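Long-range contact in Sso-CP2 metallo-carboxypetidase (Sulfolobus solfataricus, PDB 4MMO), which is a zinc-containing metallo-carboxypeptidase of the M20 family that probably removes residues from the carboxyl end of peptides: residues Gly181-Asp195 and Ile299-Leu312. Numbering follows the deposited sequence.
With SO4 (sulfate ion), chain D.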
# COMPACT_ATOMS: atom_id res chain seq x y z
N GLY A 181 -1.11 -5.31 25.33
CA GLY A 181 0.17 -5.75 24.81
C GLY A 181 0.28 -5.44 23.33
O GLY A 181 -0.64 -4.85 22.76
N LEU A 182 1.38 -5.84 22.71
CA LEU A 182 1.61 -5.50 21.32
C LEU A 182 2.55 -6.47 20.61
O LEU A 182 3.51 -6.97 21.19
CB LEU A 182 2.18 -4.08 21.22
CG LEU A 182 2.32 -3.49 19.82
CD1 LEU A 182 0.99 -3.50 19.07
CD2 LEU A 182 2.86 -2.08 19.92
N LEU A 183 2.24 -6.72 19.34
CA LEU A 183 3.09 -7.51 18.46
C LEU A 183 3.03 -6.91 17.05
O LEU A 183 2.00 -7.00 16.39
CB LEU A 183 2.62 -8.97 18.42
CG LEU A 183 3.39 -9.89 17.47
CD1 LEU A 183 4.82 -10.07 17.93
CD2 LEU A 183 2.69 -11.23 17.31
N TYR A 184 4.13 -6.29 16.61
CA TYR A 184 4.24 -5.83 15.23
C TYR A 184 4.79 -6.95 14.37
O TYR A 184 5.72 -7.65 14.76
CB TYR A 184 5.20 -4.64 15.11
CG TYR A 184 4.69 -3.33 15.66
CD1 TYR A 184 3.53 -2.75 15.16
CD2 TYR A 184 5.39 -2.65 16.65
CE1 TYR A 184 3.06 -1.55 15.66
CE2 TYR A 184 4.93 -1.44 17.15
CZ TYR A 184 3.77 -0.89 16.65
OH TYR A 184 3.32 0.31 17.15
N VAL A 185 4.20 -7.12 13.19
CA VAL A 185 4.65 -8.15 12.26
C VAL A 185 4.64 -7.61 10.83
O VAL A 185 3.72 -6.88 10.45
CB VAL A 185 3.77 -9.41 12.34
CG1 VAL A 185 4.09 -10.39 11.22
CG2 VAL A 185 3.96 -10.08 13.69
N GLU A 186 5.66 -7.98 10.07
CA GLU A 186 5.69 -7.68 8.64
C GLU A 186 5.78 -8.98 7.85
O GLU A 186 6.65 -9.81 8.12
CB GLU A 186 6.87 -6.78 8.29
CG GLU A 186 7.01 -6.57 6.79
CD GLU A 186 7.86 -5.37 6.45
OE1 GLU A 186 8.89 -5.14 7.12
OE2 GLU A 186 7.49 -4.65 5.50
N LEU A 187 4.87 -9.14 6.90
CA LEU A 187 4.88 -10.29 6.01
C LEU A 187 5.39 -9.83 4.65
O LEU A 187 4.97 -8.79 4.17
CB LEU A 187 3.48 -10.88 5.85
CG LEU A 187 2.77 -11.33 7.12
CD1 LEU A 187 1.40 -11.90 6.78
CD2 LEU A 187 3.61 -12.36 7.86
N VAL A 188 6.28 -10.62 4.06
CA VAL A 188 6.84 -10.28 2.76
C VAL A 188 6.84 -11.49 1.84
O VAL A 188 7.23 -12.59 2.24
CB VAL A 188 8.28 -9.75 2.87
CG1 VAL A 188 8.81 -9.33 1.51
CG2 VAL A 188 8.33 -8.57 3.84
N LEU A 189 6.38 -11.28 0.61
CA LEU A 189 6.49 -12.27 -0.45
C LEU A 189 7.34 -11.68 -1.56
O LEU A 189 7.18 -10.52 -1.91
CB LEU A 189 5.10 -12.63 -1.00
CG LEU A 189 4.10 -13.26 -0.04
CD1 LEU A 189 2.79 -13.53 -0.77
CD2 LEU A 189 4.65 -14.54 0.56
N ASP A 190 8.25 -12.49 -2.09
CA ASP A 190 9.07 -12.08 -3.22
C ASP A 190 9.22 -13.28 -4.15
O ASP A 190 9.91 -14.25 -3.81
CB ASP A 190 10.43 -11.58 -2.74
CG ASP A 190 11.12 -10.69 -3.75
OD1 ASP A 190 10.95 -10.94 -4.96
OD2 ASP A 190 11.81 -9.74 -3.35
N TYR A 191 8.57 -13.22 -5.30
CA TYR A 191 8.45 -14.37 -6.19
C TYR A 191 9.41 -14.34 -7.37
O TYR A 191 9.55 -15.34 -8.08
CB TYR A 191 7.01 -14.48 -6.72
CG TYR A 191 5.99 -15.02 -5.73
CD1 TYR A 191 6.36 -15.42 -4.45
CD2 TYR A 191 4.66 -15.13 -6.09
CE1 TYR A 191 5.42 -15.90 -3.56
CE2 TYR A 191 3.72 -15.62 -5.21
CZ TYR A 191 4.10 -16.00 -3.94
OH TYR A 191 3.16 -16.49 -3.06
N GLY A 192 10.04 -13.20 -7.61
CA GLY A 192 10.96 -13.07 -8.72
C GLY A 192 11.84 -11.85 -8.59
O GLY A 192 11.77 -11.13 -7.59
N THR A 193 12.67 -11.61 -9.60
CA THR A 193 13.64 -10.52 -9.56
C THR A 193 13.05 -9.22 -10.07
O THR A 193 13.52 -8.14 -9.72
CB THR A 193 14.88 -10.86 -10.40
OG1 THR A 193 14.48 -11.22 -11.73
CG2 THR A 193 15.65 -12.02 -9.78
N LYS A 194 12.01 -9.31 -10.90
CA LYS A 194 11.42 -8.12 -11.51
C LYS A 194 9.93 -8.29 -11.80
O LYS A 194 9.42 -9.41 -11.89
CB LYS A 194 12.15 -7.77 -12.80
CG LYS A 194 12.07 -8.86 -13.87
CD LYS A 194 12.92 -8.51 -15.08
CE LYS A 194 13.00 -9.67 -16.06
NZ LYS A 194 11.66 -10.05 -16.57
N ASP A 195 9.25 -7.16 -11.94
CA ASP A 195 7.85 -7.16 -12.35
C ASP A 195 7.75 -7.72 -13.77
O ASP A 195 8.67 -7.58 -14.57
CB ASP A 195 7.28 -5.74 -12.31
CG ASP A 195 7.24 -5.17 -10.89
OD1 ASP A 195 7.24 -5.97 -9.93
OD2 ASP A 195 7.19 -3.93 -10.75
N ILE A 299 0.95 -5.05 -14.85
CA ILE A 299 2.05 -5.93 -14.48
C ILE A 299 1.63 -7.02 -13.51
O ILE A 299 0.62 -6.90 -12.82
CB ILE A 299 3.19 -5.15 -13.79
CG1 ILE A 299 2.64 -4.27 -12.66
CG2 ILE A 299 3.94 -4.29 -14.79
CD1 ILE A 299 3.67 -3.88 -11.62
N VAL A 300 2.42 -8.09 -13.45
CA VAL A 300 2.41 -8.99 -12.31
C VAL A 300 3.56 -8.55 -11.40
O VAL A 300 4.72 -8.70 -11.78
CB VAL A 300 2.63 -10.46 -12.70
CG1 VAL A 300 2.49 -11.36 -11.47
CG2 VAL A 300 1.66 -10.88 -13.78
N PRO A 301 3.25 -8.00 -10.21
CA PRO A 301 4.37 -7.59 -9.36
C PRO A 301 5.10 -8.80 -8.82
O PRO A 301 4.50 -9.88 -8.74
CB PRO A 301 3.69 -6.81 -8.23
CG PRO A 301 2.29 -6.54 -8.72
CD PRO A 301 1.95 -7.71 -9.57
N HIS A 302 6.37 -8.65 -8.47
CA HIS A 302 7.14 -9.79 -7.97
C HIS A 302 7.19 -9.78 -6.44
O HIS A 302 7.55 -10.78 -5.83
CB HIS A 302 8.56 -9.78 -8.56
CG HIS A 302 9.42 -8.66 -8.06
ND1 HIS A 302 10.18 -8.76 -6.91
CD2 HIS A 302 9.66 -7.42 -8.55
CE1 HIS A 302 10.84 -7.63 -6.72
NE2 HIS A 302 10.54 -6.80 -7.70
N ARG A 303 6.79 -8.66 -5.85
CA ARG A 303 6.90 -8.47 -4.41
C ARG A 303 5.62 -7.89 -3.82
O ARG A 303 4.97 -7.04 -4.42
CB ARG A 303 8.08 -7.54 -4.12
CG ARG A 303 8.60 -7.58 -2.70
CD ARG A 303 9.91 -6.81 -2.59
NE ARG A 303 10.32 -6.60 -1.21
CZ ARG A 303 11.13 -7.40 -0.52
NH1 ARG A 303 11.64 -8.50 -1.07
NH2 ARG A 303 11.44 -7.10 0.74
N ALA A 304 5.27 -8.37 -2.62
CA ALA A 304 4.14 -7.84 -1.86
C ALA A 304 4.46 -7.94 -0.38
O ALA A 304 5.00 -8.95 0.07
CB ALA A 304 2.87 -8.62 -2.17
N PHE A 305 4.14 -6.90 0.38
CA PHE A 305 4.30 -6.96 1.83
C PHE A 305 3.16 -6.29 2.58
O PHE A 305 2.49 -5.39 2.06
CB PHE A 305 5.66 -6.39 2.27
CG PHE A 305 5.85 -4.95 1.92
CD1 PHE A 305 6.33 -4.58 0.67
CD2 PHE A 305 5.58 -3.95 2.84
CE1 PHE A 305 6.52 -3.25 0.35
CE2 PHE A 305 5.77 -2.62 2.53
CZ PHE A 305 6.24 -2.27 1.28
N ALA A 306 2.96 -6.74 3.81
CA ALA A 306 1.92 -6.22 4.68
C ALA A 306 2.47 -6.07 6.10
O ALA A 306 3.37 -6.80 6.50
CB ALA A 306 0.72 -7.14 4.68
N LYS A 307 1.93 -5.10 6.84
CA LYS A 307 2.33 -4.86 8.22
C LYS A 307 1.13 -5.01 9.14
O LYS A 307 0.09 -4.38 8.93
CB LYS A 307 2.94 -3.46 8.36
CG LYS A 307 4.33 -3.34 7.78
CD LYS A 307 4.88 -1.93 7.94
CE LYS A 307 6.15 -1.73 7.12
NZ LYS A 307 7.33 -1.40 7.96
N LEU A 308 1.29 -5.84 10.16
CA LEU A 308 0.21 -6.15 11.10
C LEU A 308 0.62 -5.77 12.51
O LEU A 308 1.78 -5.95 12.90
CB LEU A 308 -0.11 -7.64 11.07
CG LEU A 308 -0.34 -8.29 9.71
CD1 LEU A 308 -0.36 -9.80 9.85
CD2 LEU A 308 -1.63 -7.79 9.08
N ASP A 309 -0.33 -5.24 13.27
CA ASP A 309 -0.14 -5.05 14.70
C ASP A 309 -1.26 -5.77 15.44
O ASP A 309 -2.43 -5.67 15.06
CB ASP A 309 -0.10 -3.56 15.06
CG ASP A 309 -1.46 -2.89 14.99
OD1 ASP A 309 -1.95 -2.67 13.87
OD2 ASP A 309 -2.03 -2.58 16.06
N PHE A 310 -0.88 -6.54 16.46
CA PHE A 310 -1.83 -7.24 17.31
C PHE A 310 -1.85 -6.56 18.67
O PHE A 310 -0.81 -6.50 19.33
CB PHE A 310 -1.42 -8.70 17.52
CG PHE A 310 -1.45 -9.55 16.28
CD1 PHE A 310 -0.37 -9.55 15.40
CD2 PHE A 310 -2.52 -10.37 16.01
CE1 PHE A 310 -0.39 -10.35 14.27
CE2 PHE A 310 -2.54 -11.17 14.88
CZ PHE A 310 -1.47 -11.16 14.01
N ARG A 311 -3.00 -6.04 19.09
CA ARG A 311 -3.14 -5.51 20.44
C ARG A 311 -3.61 -6.65 21.33
O ARG A 311 -4.56 -7.36 20.99
CB ARG A 311 -4.14 -4.37 20.49
CG ARG A 311 -3.80 -3.21 19.59
CD ARG A 311 -2.64 -2.40 20.11
NE ARG A 311 -2.27 -1.35 19.17
CZ ARG A 311 -1.57 -0.27 19.48
NH1 ARG A 311 -1.14 -0.07 20.72
NH2 ARG A 311 -1.30 0.63 18.55
N LEU A 312 -2.95 -6.82 22.47
CA LEU A 312 -3.18 -7.98 23.33
C LEU A 312 -3.74 -7.59 24.69
O LEU A 312 -3.57 -6.46 25.15
CB LEU A 312 -1.86 -8.73 23.51
CG LEU A 312 -1.18 -9.14 22.21
CD1 LEU A 312 0.21 -9.70 22.47
CD2 LEU A 312 -2.04 -10.15 21.45
S SO4 D . 0.66 3.34 21.52
O1 SO4 D . 0.91 3.43 20.09
O2 SO4 D . 1.89 3.66 22.27
O3 SO4 D . -0.48 4.22 21.77
O4 SO4 D . 0.27 1.98 21.88
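Gly181 to Asp190 and Arg303 to Leu312 pair as antiparallel neighbours in the beta sheet of the M20 dimerisation domain. Ten backbone hydrogen bonds join them, from Gly181 with Leu312 to Leu189 with Ala304; Leu308 N to Val185 O is nearly straight at 175°. On one sheet face Leu183 CD2 lies 4.0 Å from Phe310 CD1, and Leu187 meets Leu308 through their CD1 methyls. Helix 207-218 packs against this face at Leu189, Ala304 and Leu308. On the other face Leu182 CD1 sits over the guanidinium of Arg311, whose NH1 donates to sulfate O4 at 2.7 Å. Thr380 N of the same chain and His197 NE2 of the second subunit also hydrogen-bond to this sulfate, which probably came from the crystallisation liquor. The Arg311 side chain lies about 11 Å from the bound zinc ion.

At the far end Asp190 holds two partners. Its CG is anti to the backbone N (chi1 -159°), which carries the carboxylate to Arg303 and His302. Arg303 NH1 forms a salt bridge with Asp190 OD2 at 2.6 Å, meeting it on the anti side. Val188 CG1 rests over one face of the same guanidinium. His302 ND1 donates to Asp190 OD1 at 3.0 Å, in the ring plane but from above the carboxylate plane. Thr193 O and Lys194 N lie over one face of the imidazole, within the turn that follows Asp190. With His302 replaced by an alanine, Asp190 OD1 would probably lose its imidazole donor and a gap would open inside this turn. The His302 backbone closes the join: its O accepts from Tyr191 N, and its N donates to Asp195 OD1 at 3.2 Å.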